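Pyruvate kinase (Toxoplasma gondii, PDB 3GG8) catalyses the last step of glycolysis, the transfer of a phosphoryl group from phosphoenolpyruvate to ADP, yielding pyruvate and ATP. Local coordinates at residues 221-225 and 446-450; 262-266 and 298-302; 337-343 and 449-453. One frame throughout, in Å; residues are numbered along the deposited sequence.

Contact 1 (221-225 and 446-450)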
ATOM      1  N   GLY C 221     -31.518  -9.391  36.933  1.00 34.33           N
ATOM      2  CA  GLY C 221     -30.395  -9.872  36.155  1.00 34.53           C
ATOM      3  C   GLY C 221     -30.341  -9.388  34.713  1.00 34.80           C
ATOM      4  O   GLY C 221     -29.845 -10.103  33.833  1.00 34.78           O
ATOM      5  N   CYS C 222     -30.836  -8.184  34.448  1.00 34.69           N
ATOM      6  CA  CYS C 222     -30.664  -7.624  33.104  1.00 34.79           C
ATOM      7  C   CYS C 222     -29.184  -7.257  32.926  1.00 34.67           C
ATOM      8  O   CYS C 222     -28.547  -6.770  33.865  1.00 33.78           O
ATOM      9  CB  CYS C 222     -31.557  -6.411  32.902  1.00 35.29           C
ATOM     10  SG  CYS C 222     -33.306  -6.807  32.994  1.00 35.91           S
ATOM     11  N   ASN C 223     -28.639  -7.542  31.745  1.00 34.14           N
ATOM     12  CA  ASN C 223     -27.223  -7.290  31.479  1.00 34.63           C
ATOM     13  C   ASN C 223     -27.003  -5.976  30.749  1.00 34.36           C
ATOM     14  O   ASN C 223     -25.919  -5.403  30.817  1.00 34.51           O
ATOM     15  CB  ASN C 223     -26.584  -8.446  30.692  1.00 34.23           C
ATOM     16  CG  ASN C 223     -26.991  -9.802  31.227  1.00 36.14           C
ATOM     17  OD1 ASN C 223     -27.826 -10.490  30.631  1.00 35.52           O
ATOM     18  ND2 ASN C 223     -26.423 -10.186  32.371  1.00 34.65           N
ATOM     19  N   PHE C 224     -28.034  -5.516  30.045  1.00 34.48           N
ATOM     20  CA  PHE C 224     -27.978  -4.263  29.325  1.00 33.95           C
ATOM     21  C   PHE C 224     -29.214  -3.425  29.607  1.00 33.69           C
ATOM     22  O   PHE C 224     -30.306  -3.962  29.815  1.00 34.44           O
ATOM     23  CB  PHE C 224     -27.935  -4.499  27.807  1.00 33.63           C
ATOM     24  CG  PHE C 224     -26.704  -5.204  27.304  1.00 33.89           C
ATOM     25  CD1 PHE C 224     -25.584  -4.468  26.878  1.00 33.83           C
ATOM     26  CD2 PHE C 224     -26.682  -6.595  27.178  1.00 34.74           C
ATOM     27  CE1 PHE C 224     -24.440  -5.106  26.371  1.00 32.22           C
ATOM     28  CE2 PHE C 224     -25.540  -7.249  26.677  1.00 34.15           C
ATOM     29  CZ  PHE C 224     -24.420  -6.496  26.267  1.00 33.07           C
ATOM     30  N   ILE C 225     -29.036  -2.104  29.582  1.00 33.07           N
ATOM     31  CA  ILE C 225     -30.144  -1.170  29.435  1.00 32.49           C
ATOM     32  C   ILE C 225     -30.039  -0.526  28.046  1.00 31.97           C
ATOM     33  O   ILE C 225     -29.004   0.029  27.684  1.00 31.98           O
ATOM     34  CB  ILE C 225     -30.147  -0.055  30.515  1.00 32.12           C
ATOM     35  CG1 ILE C 225     -29.996  -0.613  31.946  1.00 32.51           C
ATOM     36  CG2 ILE C 225     -31.381   0.845  30.380  1.00 32.09           C
ATOM     37  CD1 ILE C 225     -31.169  -1.429  32.504  1.00 32.27           C
ATOM     38  N   LYS C 446     -22.083 -12.873  29.345  1.00 32.45           N
ATOM     39  CA  LYS C 446     -23.359 -12.306  28.899  1.00 32.77           C
ATOM     40  C   LYS C 446     -23.185 -11.053  28.016  1.00 32.39           C
ATOM     41  O   LYS C 446     -23.867 -10.910  27.001  1.00 32.30           O
ATOM     42  CB  LYS C 446     -24.262 -11.984  30.104  1.00 32.77           C
ATOM     43  CG  LYS C 446     -24.669 -13.196  30.956  1.00 32.88           C
ATOM     44  CD  LYS C 446     -25.918 -13.849  30.428  1.00 34.69           C
ATOM     45  CE  LYS C 446     -26.378 -15.000  31.296  1.00 34.25           C
ATOM     46  NZ  LYS C 446     -26.946 -14.547  32.593  1.00 32.67           N
ATOM     47  N   HIS C 447     -22.281 -10.155  28.407  1.00 32.04           N
ATOM     48  CA  HIS C 447     -22.013  -8.939  27.634  1.00 31.79           C
ATOM     49  C   HIS C 447     -21.494  -9.238  26.229  1.00 32.07           C
ATOM     50  O   HIS C 447     -21.734  -8.497  25.290  1.00 31.87           O
ATOM     51  CB  HIS C 447     -21.037  -8.021  28.379  1.00 31.43           C
ATOM     52  CG  HIS C 447     -21.592  -7.442  29.645  1.00 30.88           C
ATOM     53  ND1 HIS C 447     -20.821  -7.235  30.770  1.00 29.57           N
ATOM     54  CD2 HIS C 447     -22.842  -7.027  29.966  1.00 29.68           C
ATOM     55  CE1 HIS C 447     -21.563  -6.700  31.720  1.00 28.96           C
ATOM     56  NE2 HIS C 447     -22.795  -6.570  31.263  1.00 29.85           N
ATOM     57  N   LEU C 448     -20.804 -10.358  26.104  1.00 32.90           N
ATOM     58  CA  LEU C 448     -20.155 -10.765  24.864  1.00 33.26           C
ATOM     59  C   LEU C 448     -21.119 -11.333  23.831  1.00 33.25           C
ATOM     60  O   LEU C 448     -20.724 -11.602  22.698  1.00 34.21           O
ATOM     61  CB  LEU C 448     -19.064 -11.795  25.192  1.00 33.05           C
ATOM     62  CG  LEU C 448     -17.569 -11.436  25.239  1.00 33.60           C
ATOM     63  CD1 LEU C 448     -17.233  -9.947  25.231  1.00 31.68           C
ATOM     64  CD2 LEU C 448     -16.903 -12.157  26.395  1.00 33.83           C
ATOM     65  N   GLN C 449     -22.379 -11.507  24.213  1.00 33.15           N
ATOM     66  CA  GLN C 449     -23.379 -12.096  23.318  1.00 33.04           C
ATOM     67  C   GLN C 449     -23.790 -11.089  22.248  1.00 32.72           C
ATOM     68  O   GLN C 449     -24.550 -11.400  21.340  1.00 31.54           O
ATOM     69  CB  GLN C 449     -24.606 -12.549  24.113  1.00 32.68           C
ATOM     70  CG  GLN C 449     -24.300 -13.601  25.174  1.00 33.45           C
ATOM     71  CD  GLN C 449     -23.680 -14.854  24.596  1.00 34.06           C
ATOM     72  OE1 GLN C 449     -24.172 -15.417  23.608  1.00 33.75           O
ATOM     73  NE2 GLN C 449     -22.608 -15.317  25.226  1.00 34.06           N
ATOM     74  N   VAL C 450     -23.224  -9.895  22.369  1.00 32.39           N
ATOM     75  CA  VAL C 450     -23.557  -8.741  21.551  1.00 32.07           C
ATOM     76  C   VAL C 450     -22.415  -8.402  20.546  1.00 31.75           C
ATOM     77  O   VAL C 450     -22.510  -7.448  19.770  1.00 31.45           O
ATOM     78  CB  VAL C 450     -23.975  -7.603  22.553  1.00 31.99           C
ATOM     79  CG1 VAL C 450     -23.159  -6.388  22.447  1.00 31.55           C
ATOM     80  CG2 VAL C 450     -25.493  -7.352  22.546  1.00 31.00           C
TER
HETATM   81  O   HOH W   1     -29.199 -12.284  31.998  1.00 50.46           O
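N223 and H447 bring the two backbones to 6.7 Å between their CA atoms, where the turn running into strand 224-227 meets helix 442-447 and the 3-10 segment 448-450. Q449 N bonds to K446 O in that turn, and V450 at its end meets the F224 ring. F224 CZ ends 3.5 Å from H447 O, which lies at the ring edge in the plane of the phenyl. H447 turns an edge toward one face of F224, an edge-to-face pair with planes at 74° and centroids 5.5 Å apart, CD2 standing over the rim rather than the centre. V450 completes the apolar side, its CB 3.9 Å from F224 CZ. Strand 224-227 is the fourth strand of the eight-stranded (βα)8 barrel and 446-450 belongs to the α/β domain, so the aromatic pair sits on a domain interface; a flat, apolar ring suits this buried place. H447 NE2 also reaches N223 O, but the bond is weak, 3.4 Å long and bent to 127°, and NE2 is weakly bonded to H249 O as well. The N223 amide suits two tasks: ND2 packs 3.6 Å from K446 CB, while OD1 accepts from the backbone N of I98. K446 combines an apolar chain with a charged end: one ordered water donates to G221 O and N223 OD1 and accepts from K446 NZ, joining the lysine to the loop.

Contact 2 (262-266 and 298-302)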
ATOM      1  N   LEU C 262     -28.137  12.236  16.869  1.00 37.29           N
ATOM      2  CA  LEU C 262     -27.194  12.334  15.767  1.00 37.57           C
ATOM      3  C   LEU C 262     -26.129  13.417  15.970  1.00 37.73           C
ATOM      4  O   LEU C 262     -24.934  13.151  15.851  1.00 38.12           O
ATOM      5  CB  LEU C 262     -27.946  12.547  14.450  1.00 38.00           C
ATOM      6  CG  LEU C 262     -28.800  11.368  13.948  1.00 38.10           C
ATOM      7  CD1 LEU C 262     -29.658  11.799  12.782  1.00 37.58           C
ATOM      8  CD2 LEU C 262     -27.942  10.174  13.553  1.00 38.84           C
ATOM      9  N   VAL C 263     -26.563  14.629  16.307  1.00 37.52           N
ATOM     10  CA  VAL C 263     -25.643  15.754  16.508  1.00 37.15           C
ATOM     11  C   VAL C 263     -24.695  15.523  17.695  1.00 36.67           C
ATOM     12  O   VAL C 263     -23.522  15.938  17.668  1.00 36.39           O
ATOM     13  CB  VAL C 263     -26.422  17.091  16.636  1.00 37.30           C
ATOM     14  CG1 VAL C 263     -25.540  18.216  17.160  1.00 38.64           C
ATOM     15  CG2 VAL C 263     -27.002  17.476  15.299  1.00 36.97           C
ATOM     16  N   ASN C 264     -25.183  14.853  18.730  1.00 35.80           N
ATOM     17  CA  ASN C 264     -24.315  14.549  19.849  1.00 35.50           C
ATOM     18  C   ASN C 264     -23.724  13.140  19.811  1.00 35.19           C
ATOM     19  O   ASN C 264     -23.186  12.685  20.827  1.00 34.99           O
ATOM     20  CB  ASN C 264     -25.024  14.827  21.184  1.00 35.89           C
ATOM     21  CG  ASN C 264     -25.458  16.277  21.322  1.00 36.55           C
ATOM     22  OD1 ASN C 264     -24.636  17.188  21.293  1.00 39.82           O
ATOM     23  ND2 ASN C 264     -26.749  16.494  21.463  1.00 36.68           N
ATOM     24  N   PHE C 265     -23.783  12.472  18.647  1.00 34.41           N
ATOM     25  CA  PHE C 265     -23.407  11.052  18.562  1.00 34.42           C
ATOM     26  C   PHE C 265     -22.042  10.676  19.134  1.00 34.76           C
ATOM     27  O   PHE C 265     -21.930   9.664  19.818  1.00 34.56           O
ATOM     28  CB  PHE C 265     -23.530  10.474  17.142  1.00 34.51           C
ATOM     29  CG  PHE C 265     -23.218   8.990  17.076  1.00 34.92           C
ATOM     30  CD1 PHE C 265     -24.145   8.047  17.523  1.00 32.89           C
ATOM     31  CD2 PHE C 265     -21.976   8.537  16.608  1.00 36.19           C
ATOM     32  CE1 PHE C 265     -23.841   6.668  17.489  1.00 34.64           C
ATOM     33  CE2 PHE C 265     -21.668   7.151  16.559  1.00 35.30           C
ATOM     34  CZ  PHE C 265     -22.597   6.224  17.006  1.00 33.69           C
ATOM     35  N   ASP C 266     -21.004  11.462  18.835  1.00 35.03           N
ATOM     36  CA  ASP C 266     -19.643  11.102  19.236  1.00 35.48           C
ATOM     37  C   ASP C 266     -19.467  11.085  20.756  1.00 35.78           C
ATOM     38  O   ASP C 266     -18.860  10.166  21.303  1.00 35.90           O
ATOM     39  CB  ASP C 266     -18.619  12.015  18.561  1.00 35.98           C
ATOM     40  CG  ASP C 266     -18.515  11.764  17.052  1.00 37.43           C
ATOM     41  OD1 ASP C 266     -18.496  10.600  16.621  1.00 37.89           O
ATOM     42  OD2 ASP C 266     -18.444  12.735  16.285  1.00 40.62           O
ATOM     43  N   MET C 298     -22.800   5.706  11.678  1.00 36.46           N
ATOM     44  CA  MET C 298     -22.840   5.319  13.088  1.00 36.02           C
ATOM     45  C   MET C 298     -22.269   3.926  13.328  1.00 35.96           C
ATOM     46  O   MET C 298     -21.706   3.652  14.395  1.00 35.54           O
ATOM     47  CB  MET C 298     -24.262   5.396  13.632  1.00 36.01           C
ATOM     48  CG  MET C 298     -24.708   6.806  14.012  1.00 36.41           C
ATOM     49  SD  MET C 298     -26.323   6.828  14.819  1.00 36.60           S
ATOM     50  CE  MET C 298     -27.382   6.409  13.421  1.00 38.75           C
ATOM     51  N   ILE C 299     -22.441   3.043  12.347  1.00 35.88           N
ATOM     52  CA  ILE C 299     -21.909   1.686  12.430  1.00 35.91           C
ATOM     53  C   ILE C 299     -20.385   1.771  12.293  1.00 35.91           C
ATOM     54  O   ILE C 299     -19.652   1.169  13.077  1.00 36.35           O
ATOM     55  CB  ILE C 299     -22.562   0.723  11.385  1.00 35.90           C
ATOM     56  CG1 ILE C 299     -23.994   0.365  11.809  1.00 35.83           C
ATOM     57  CG2 ILE C 299     -21.763  -0.557  11.243  1.00 36.78           C
ATOM     58  CD1 ILE C 299     -24.817  -0.369  10.744  1.00 34.92           C
ATOM     59  N   ALA C 300     -19.920   2.558  11.334  1.00 35.22           N
ATOM     60  CA  ALA C 300     -18.488   2.726  11.105  1.00 35.11           C
ATOM     61  C   ALA C 300     -17.778   3.242  12.362  1.00 35.17           C
ATOM     62  O   ALA C 300     -16.746   2.711  12.756  1.00 35.40           O
ATOM     63  CB  ALA C 300     -18.256   3.643   9.933  1.00 34.60           C
ATOM     64  N   LYS C 301     -18.359   4.261  12.990  1.00 35.00           N
ATOM     65  CA  LYS C 301     -17.823   4.881  14.205  1.00 35.25           C
ATOM     66  C   LYS C 301     -17.785   3.925  15.401  1.00 35.05           C
ATOM     67  O   LYS C 301     -16.814   3.916  16.165  1.00 34.95           O
ATOM     68  CB  LYS C 301     -18.636   6.134  14.560  1.00 35.11           C
ATOM     69  CG  LYS C 301     -18.384   7.322  13.625  1.00 35.72           C
ATOM     70  CD  LYS C 301     -19.366   8.457  13.925  1.00 35.93           C
ATOM     71  CE  LYS C 301     -19.019   9.706  13.121  1.00 37.04           C
ATOM     72  NZ  LYS C 301     -17.829  10.380  13.679  1.00 38.27           N
ATOM     73  N   CYS C 302     -18.849   3.140  15.560  1.00 34.85           N
ATOM     74  CA  CYS C 302     -18.869   2.047  16.531  1.00 35.24           C
ATOM     75  C   CYS C 302     -17.779   1.017  16.261  1.00 35.50           C
ATOM     76  O   CYS C 302     -17.076   0.612  17.183  1.00 35.51           O
ATOM     77  CB  CYS C 302     -20.249   1.372  16.566  1.00 34.98           C
ATOM     78  SG  CYS C 302     -21.510   2.461  17.317  1.00 34.62           S
TER
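M298 sets CG over one face of the F265 ring while its sulfur approaches obliquely, so that a single side chain makes a CH-pi and a Met-aromatic contact at once. CG stands 3.6 Å from the ring centroid and only 12° off the normal, nearly above the centre, whereas SD is 4.2 Å from the centroid. The phenyl gets there because CG of F265 is anti to the backbone N (chi1 -177°), which carries the ring out toward helix 288-305. A second sulfur comes from another direction: C302 SG lies in the ring plane at its edge, 3.9 Å from F265 CZ. The unbranched, polarisable methionine can follow the flat ring, and the small cysteine fits where a helix turn comes close to its rim. A bend about the CG-SD bond of M298 (chi3 -70°) swings CE round to L262 CD2, 3.8 Å away. K301 runs past F265 in the opposite direction, with CD 3.7 Å from F265 CE2, and its NZ comes within 3.0 Å of D266 OD1. This salt bridge uses the syn lone pair of the carboxylate and lies on the more exposed side of the contact, where charged groups can remain near solvent; the long lysine has the reach to cross to the aspartate of the other helix. I256 and I275, from strands 251-256 and 275-278, also touch F265. Helices packed around a parallel β-barrel characterise the (βα)8, or TIM-barrel, fold.

Contact 3 (337-343 and 449-453)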
ATOM      1  N   VAL C 337     -25.442  -5.892   7.987  1.00 34.70           N
ATOM      2  CA  VAL C 337     -24.295  -6.790   8.211  1.00 34.14           C
ATOM      3  C   VAL C 337     -23.059  -6.296   7.442  1.00 34.82           C
ATOM      4  O   VAL C 337     -21.957  -6.228   7.994  1.00 33.47           O
ATOM      5  CB  VAL C 337     -24.634  -8.271   7.858  1.00 34.11           C
ATOM      6  CG1 VAL C 337     -23.402  -9.164   7.950  1.00 33.20           C
ATOM      7  CG2 VAL C 337     -25.751  -8.802   8.767  1.00 32.93           C
ATOM      8  N   LEU C 338     -23.266  -5.913   6.180  1.00 35.70           N
ATOM      9  CA  LEU C 338     -22.173  -5.448   5.339  1.00 36.91           C
ATOM     10  C   LEU C 338     -21.675  -4.063   5.724  1.00 37.42           C
ATOM     11  O   LEU C 338     -20.529  -3.727   5.461  1.00 38.16           O
ATOM     12  CB  LEU C 338     -22.558  -5.492   3.859  1.00 37.22           C
ATOM     13  CG  LEU C 338     -22.598  -6.911   3.295  1.00 37.38           C
ATOM     14  CD1 LEU C 338     -23.398  -6.923   2.022  1.00 37.68           C
ATOM     15  CD2 LEU C 338     -21.188  -7.429   3.076  1.00 37.65           C
ATOM     16  N   ASP C 339     -22.549  -3.261   6.322  1.00 37.79           N
ATOM     17  CA  ASP C 339     -22.183  -1.970   6.890  1.00 37.66           C
ATOM     18  C   ASP C 339     -21.230  -2.208   8.069  1.00 37.42           C
ATOM     19  O   ASP C 339     -20.404  -1.352   8.382  1.00 37.24           O
ATOM     20  CB  ASP C 339     -23.428  -1.246   7.429  1.00 37.69           C
ATOM     21  CG  ASP C 339     -24.175  -0.442   6.364  1.00 38.87           C
ATOM     22  OD1 ASP C 339     -23.811  -0.522   5.158  1.00 36.48           O
ATOM     23  OD2 ASP C 339     -25.132   0.277   6.765  1.00 36.86           O
ATOM     24  N   GLY C 340     -21.393  -3.354   8.735  1.00 36.86           N
ATOM     25  CA  GLY C 340     -20.507  -3.766   9.820  1.00 35.97           C
ATOM     26  C   GLY C 340     -21.182  -3.991  11.158  1.00 35.56           C
ATOM     27  O   GLY C 340     -20.523  -3.986  12.192  1.00 36.09           O
ATOM     28  N   THR C 341     -22.488  -4.215  11.150  1.00 35.15           N
ATOM     29  CA  THR C 341     -23.251  -4.290  12.398  1.00 35.07           C
ATOM     30  C   THR C 341     -22.876  -5.504  13.257  1.00 35.05           C
ATOM     31  O   THR C 341     -22.594  -6.572  12.725  1.00 34.59           O
ATOM     32  CB  THR C 341     -24.797  -4.263  12.142  1.00 35.03           C
ATOM     33  OG1 THR C 341     -25.476  -3.906  13.357  1.00 34.78           O
ATOM     34  CG2 THR C 341     -25.299  -5.623  11.643  1.00 33.84           C
ATOM     35  N   ASP C 342     -22.882  -5.323  14.578  1.00 35.07           N
ATOM     36  CA  ASP C 342     -22.607  -6.412  15.495  1.00 35.42           C
ATOM     37  C   ASP C 342     -23.837  -7.259  15.667  1.00 35.88           C
ATOM     38  O   ASP C 342     -23.735  -8.494  15.681  1.00 36.42           O
ATOM     39  CB  ASP C 342     -22.136  -5.896  16.860  1.00 35.54           C
ATOM     40  CG  ASP C 342     -20.709  -5.371  16.818  1.00 37.51           C
ATOM     41  OD1 ASP C 342     -19.764  -6.180  16.965  1.00 39.67           O
ATOM     42  OD2 ASP C 342     -20.531  -4.148  16.622  1.00 38.51           O
ATOM     43  N   CYS C 343     -24.992  -6.583  15.812  1.00 35.56           N
ATOM     44  CA  CYS C 343     -26.296  -7.214  16.018  1.00 34.56           C
ATOM     45  C   CYS C 343     -27.356  -6.736  15.036  1.00 34.39           C
ATOM     46  O   CYS C 343     -27.346  -5.592  14.568  1.00 33.21           O
ATOM     47  CB  CYS C 343     -26.827  -6.961  17.430  1.00 35.22           C
ATOM     48  SG  CYS C 343     -25.705  -7.380  18.784  1.00 35.68           S
ATOM     49  N   GLN C 449     -22.379 -11.507  24.213  1.00 33.15           N
ATOM     50  CA  GLN C 449     -23.379 -12.096  23.318  1.00 33.04           C
ATOM     51  C   GLN C 449     -23.790 -11.089  22.248  1.00 32.72           C
ATOM     52  O   GLN C 449     -24.550 -11.400  21.340  1.00 31.54           O
ATOM     53  CB  GLN C 449     -24.606 -12.549  24.113  1.00 32.68           C
ATOM     54  CG  GLN C 449     -24.300 -13.601  25.174  1.00 33.45           C
ATOM     55  CD  GLN C 449     -23.680 -14.854  24.596  1.00 34.06           C
ATOM     56  OE1 GLN C 449     -24.172 -15.417  23.608  1.00 33.75           O
ATOM     57  NE2 GLN C 449     -22.608 -15.317  25.226  1.00 34.06           N
ATOM     58  N   VAL C 450     -23.224  -9.895  22.369  1.00 32.39           N
ATOM     59  CA  VAL C 450     -23.557  -8.741  21.551  1.00 32.07           C
ATOM     60  C   VAL C 450     -22.415  -8.402  20.546  1.00 31.75           C
ATOM     61  O   VAL C 450     -22.510  -7.448  19.770  1.00 31.45           O
ATOM     62  CB  VAL C 450     -23.975  -7.603  22.553  1.00 31.99           C
ATOM     63  CG1 VAL C 450     -23.159  -6.388  22.447  1.00 31.55           C
ATOM     64  CG2 VAL C 450     -25.493  -7.352  22.546  1.00 31.00           C
ATOM     65  N   ILE C 451     -21.365  -9.235  20.548  1.00 31.57           N
ATOM     66  CA  ILE C 451     -20.147  -9.031  19.748  1.00 31.43           C
ATOM     67  C   ILE C 451     -20.126  -9.984  18.522  1.00 31.97           C
ATOM     68  O   ILE C 451     -20.097 -11.202  18.689  1.00 31.37           O
ATOM     69  CB  ILE C 451     -18.836  -9.269  20.601  1.00 31.70           C
ATOM     70  CG1 ILE C 451     -18.844  -8.504  21.938  1.00 31.14           C
ATOM     71  CG2 ILE C 451     -17.572  -8.890  19.814  1.00 31.71           C
ATOM     72  CD1 ILE C 451     -19.077  -6.985  21.814  1.00 29.61           C
ATOM     73  N   ARG C 452     -20.133  -9.424  17.301  1.00 32.12           N
ATOM     74  CA  ARG C 452     -20.019 -10.233  16.085  1.00 32.38           C
ATOM     75  C   ARG C 452     -18.737 -11.078  16.071  1.00 32.95           C
ATOM     76  O   ARG C 452     -17.650 -10.574  16.325  1.00 33.60           O
ATOM     77  CB  ARG C 452     -20.086  -9.372  14.814  1.00 32.67           C
ATOM     78  CG  ARG C 452     -20.304 -10.206  13.561  1.00 32.57           C
ATOM     79  CD  ARG C 452     -19.706  -9.642  12.281  1.00 32.86           C
ATOM     80  NE  ARG C 452     -20.536  -8.607  11.709  1.00 30.93           N
ATOM     81  CZ  ARG C 452     -20.535  -8.225  10.433  1.00 28.73           C
ATOM     82  NH1 ARG C 452     -19.758  -8.797   9.524  1.00 28.35           N
ATOM     83  NH2 ARG C 452     -21.343  -7.259  10.073  1.00 25.44           N
ATOM     84  N   GLY C 453     -18.879 -12.365  15.784  1.00 33.44           N
ATOM     85  CA  GLY C 453     -17.743 -13.223  15.530  1.00 34.81           C
ATOM     86  C   GLY C 453     -17.291 -13.973  16.758  1.00 36.02           C
ATOM     87  O   GLY C 453     -16.397 -14.821  16.679  1.00 36.31           O
TER
HETATM   88  O   HOH W   2     -18.788  -6.293   7.868  1.00 53.09           O
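D342 and R452 come within 4.7 Å between CA atoms, where the loop joining helix 327-339 to strand 343-346 runs beside the segment leading into strand 454-458. R452 carries the contact. With chi1 near 180° (-166°) its chain runs out extended, and a bend at chi3 turns the guanidinium toward T341 and V337. NE and NH2 grip T341 O side-on, at 3.1 and 3.0 Å from that oxygen, which lies almost in the guanidinium plane and receives both donors from one face of its carbonyl. NH2 also points at V337 O, but the modelled separation is too short for the bond to be more than doubtful; V337 CG1 covers one guanidinium face, 3.5 Å from NH2. G340, with positive phi, is the C-prime residue of a Schellman motif that ends the helix, a conformation suited to glycine. Farther along, R452 N bonds nearly straight, at 164°, to the anti lone pair of D342 OD1, 3.3 Å away, while D342 OD2 accepts from the backbone N of V309. C343, whose small side chain suits a tight place, sets SG 3.3 Å from V450 O and 3.8 Å from V450 CG2. Two donors on the buried T341 O fix the rotation of the guanidinium and tie the barrel to the α/β domain, and the nearby helix C terminus probably favours the positive charge there.

Overall arrangement
From the N terminus, the chain first enters contact 1 at 221-225, the start of the fourth barrel strand, but that loop closes only at 446-450. Nested inside it, contact 2 opens at 262-266 and closes at 298-302, with 31 residues between its segments, joining neighbouring parts of the barrel's outer helical layer. Contact 3 then opens at 337-343, at the end of helix 327-339 and the loop entering the eighth strand, and ends at 449-453, so contacts 1 and 3 share Q449 and V450. The continuous run 446-453 of the α/β domain therefore meets the barrel at the entrances of its fourth and eighth strands. Contacts 1 and 2 do not touch, whereas I299 of contact 2 packs on D339 and G340 of contact 3.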